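Local coordinates for STIL N-terminal domain-containing protein (Trichoplax adhaerens, PDB 5OI9) that is probably a centriole-assembly factor of the STIL family, whose N-terminal domain is likely to bind CEP85 and so support PLK4 activation, at residues L153-D158 with S282-N287. Sequence-based numbering, arbitrary orientation.
Sequences LKLSCD and SQRLTN
The ends of helices 139-155 and 270-281 meet at 153-158 and 282-287, a worked example of a helix C-terminus using its last carbonyls as acceptors for a loop. Within the STIL N-terminal domain, the first helix falls between strands 118-126 and 167-176 of one mixed sheet, while the loop leads to strand 296-302 of the other, so the contact ties elements associated with both sheets. The tight part lies at two carbonyls and the buried Ser282. Gln283 N donates to Lys154 O at 2.8 Å, nearly straight (163°) and on a lone pair in the carbonyl plane, with the CA of Ser282 packed against the same oxygen. One residue on, Leu155 O receives the Arg284 side chain, itself at the surface. Bent at chi2 (-56°), Arg284 bonds through NE to Leu155 O at 2.8 Å from above the carbonyl plane, and Arg284 NH2 adds a weak bond to the same Leu155 O at 3.2 Å, so two N-H groups converge on one oxygen. Leu155 CD2 sits 3.9 Å above the centre of one guanidinium face of Arg284, while Cys157 SG approaches Arg284 NE obliquely at 3.7 Å. Ser282 OG also accepts from Arg284 N in an ST turn and shares a water with Ser156 O.

The outer side is looser. Lys154 and exposed Gln283 run side by side in extended chains, with Lys154 CD 3.5 Å from Gln283 NE2, and one water accepts from both NZ and NE2. An alanine here would remove the methylenes and ammonium of Lys154, and would probably lose the flank against Gln283 and the water link. The Arg284 cation turns its N-H edge to a neutral carbonyl at a helix C-terminus, whose dipole would probably strengthen the hold, though solvent would weaken this; no salt bridge joins the segments.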
loop_
_atom_site.group_PDB
_atom_site.type_symbol
_atom_site.label_atom_id
_atom_site.label_comp_id
_atom_site.label_asym_id
_atom_site.label_seq_id
_atom_site.Cartn_x
_atom_site.Cartn_y
_atom_site.Cartn_z
ATOM N N LEU A 153 7.468 5.523 -5.601
ATOM C CA LEU A 153 6.770 6.692 -5.070
ATOM C C LEU A 153 7.340 7.991 -5.631
ATOM O O LEU A 153 6.595 8.953 -5.855
ATOM C CB LEU A 153 6.830 6.698 -3.544
ATOM C CG LEU A 153 6.005 5.632 -2.819
ATOM C CD1 LEU A 153 6.089 5.829 -1.313
ATOM C CD2 LEU A 153 4.557 5.669 -3.288
ATOM N N LYS A 154 8.652 8.038 -5.871
ATOM C CA LYS A 154 9.262 9.253 -6.406
ATOM C C LYS A 154 8.925 9.460 -7.877
ATOM O O LYS A 154 8.791 10.607 -8.324
ATOM C CB LYS A 154 10.780 9.211 -6.229
ATOM C CG LYS A 154 11.261 9.238 -4.787
ATOM C CD LYS A 154 12.766 8.998 -4.707
ATOM C CE LYS A 154 13.233 8.942 -3.264
ATOM N NZ LYS A 154 14.702 8.744 -3.172
ATOM N N LEU A 155 8.773 8.379 -8.640
ATOM C CA LEU A 155 8.726 8.470 -10.093
ATOM C C LEU A 155 7.374 8.128 -10.704
ATOM O O LEU A 155 7.191 8.348 -11.907
ATOM C CB LEU A 155 9.797 7.558 -10.714
ATOM C CG LEU A 155 11.245 7.895 -10.347
ATOM C CD1 LEU A 155 12.212 6.882 -10.950
ATOM C CD2 LEU A 155 11.593 9.304 -10.796
ATOM N N SER A 156 6.431 7.599 -9.929
ATOM C CA SER A 156 5.147 7.197 -10.490
ATOM C C SER A 156 4.369 8.404 -11.000
ATOM O O SER A 156 4.419 9.490 -10.415
ATOM C CB SER A 156 4.316 6.455 -9.445
ATOM O OG SER A 156 3.021 6.163 -9.940
ATOM N N CYS A 157 3.642 8.202 -12.098
ATOM C CA CYS A 157 2.751 9.214 -12.654
ATOM C C CYS A 157 1.282 8.825 -12.527
ATOM O O CYS A 157 0.421 9.503 -13.098
ATOM C CB CYS A 157 3.090 9.473 -14.125
ATOM S SG CYS A 157 4.752 10.118 -14.441
ATOM N N ASP A 158 0.975 7.759 -11.795
ATOM C CA ASP A 158 -0.371 7.208 -11.726
ATOM C C ASP A 158 -1.124 7.739 -10.512
ATOM O O ASP A 158 -0.567 8.414 -9.645
ATOM C CB ASP A 158 -0.323 5.677 -11.684
ATOM C CG ASP A 158 0.231 5.075 -12.959
ATOM O OD1 ASP A 158 0.109 5.717 -14.025
ATOM O OD2 ASP A 158 0.784 3.957 -12.896
ATOM N N SER A 282 6.812 12.515 -4.411
ATOM C CA SER A 282 6.829 12.641 -5.864
ATOM C C SER A 282 7.862 13.660 -6.328
ATOM O O SER A 282 7.870 14.809 -5.881
ATOM C CB SER A 282 5.445 13.035 -6.377
ATOM O OG SER A 282 5.454 13.162 -7.791
ATOM N N GLN A 283 8.737 13.226 -7.230
ATOM C CA GLN A 283 9.634 14.130 -7.933
ATOM C C GLN A 283 9.111 14.500 -9.314
ATOM O O GLN A 283 9.798 15.206 -10.058
ATOM C CB GLN A 283 11.034 13.512 -8.032
ATOM C CG GLN A 283 11.706 13.344 -6.674
ATOM C CD GLN A 283 13.052 12.651 -6.759
ATOM O OE1 GLN A 283 13.599 12.459 -7.845
ATOM N NE2 GLN A 283 13.594 12.270 -5.607
ATOM N N ARG A 284 7.913 14.030 -9.675
ATOM C CA ARG A 284 7.225 14.518 -10.862
ATOM C C ARG A 284 6.580 15.878 -10.630
ATOM O O ARG A 284 6.285 16.583 -11.600
ATOM C CB ARG A 284 6.154 13.519 -11.308
ATOM C CG ARG A 284 6.665 12.106 -11.547
ATOM C CD ARG A 284 7.793 12.091 -12.564
ATOM N NE ARG A 284 8.133 10.731 -12.970
ATOM C CZ ARG A 284 9.172 10.418 -13.737
ATOM N NH1 ARG A 284 9.981 11.369 -14.183
ATOM N NH2 ARG A 284 9.403 9.153 -14.056
ATOM N N LEU A 285 6.346 16.247 -9.373
ATOM C CA LEU A 285 5.819 17.561 -9.004
ATOM C C LEU A 285 7.006 18.416 -8.579
ATOM O O LEU A 285 7.526 18.264 -7.471
ATOM C CB LEU A 285 4.796 17.439 -7.879
ATOM C CG LEU A 285 3.717 16.361 -7.999
ATOM C CD1 LEU A 285 2.986 16.188 -6.673
ATOM C CD2 LEU A 285 2.737 16.700 -9.109
ATOM N N THR A 286 7.436 19.322 -9.456
ATOM C CA THR A 286 8.657 20.085 -9.225
ATOM C C THR A 286 8.414 21.445 -8.580
ATOM O O THR A 286 9.384 22.148 -8.280
ATOM C CB THR A 286 9.421 20.279 -10.543
ATOM O OG1 THR A 286 8.694 21.171 -11.396
ATOM C CG2 THR A 286 9.610 18.946 -11.258
ATOM N N ASN A 287 7.163 21.837 -8.348
ATOM C CA ASN A 287 6.866 23.169 -7.824
ATOM C C ASN A 287 5.969 23.080 -6.592
ATOM O O ASN A 287 4.951 23.768 -6.477
ATOM C CB ASN A 287 6.234 24.043 -8.902
ATOM C CG ASN A 287 6.414 25.521 -8.629
ATOM O OD1 ASN A 287 7.145 25.910 -7.718
ATOM N ND2 ASN A 287 5.755 26.356 -9.423
HETATM O O HOH W 1 15.660 10.735 -4.588
HETATM O O HOH W 2 3.660 12.110 -9.664
#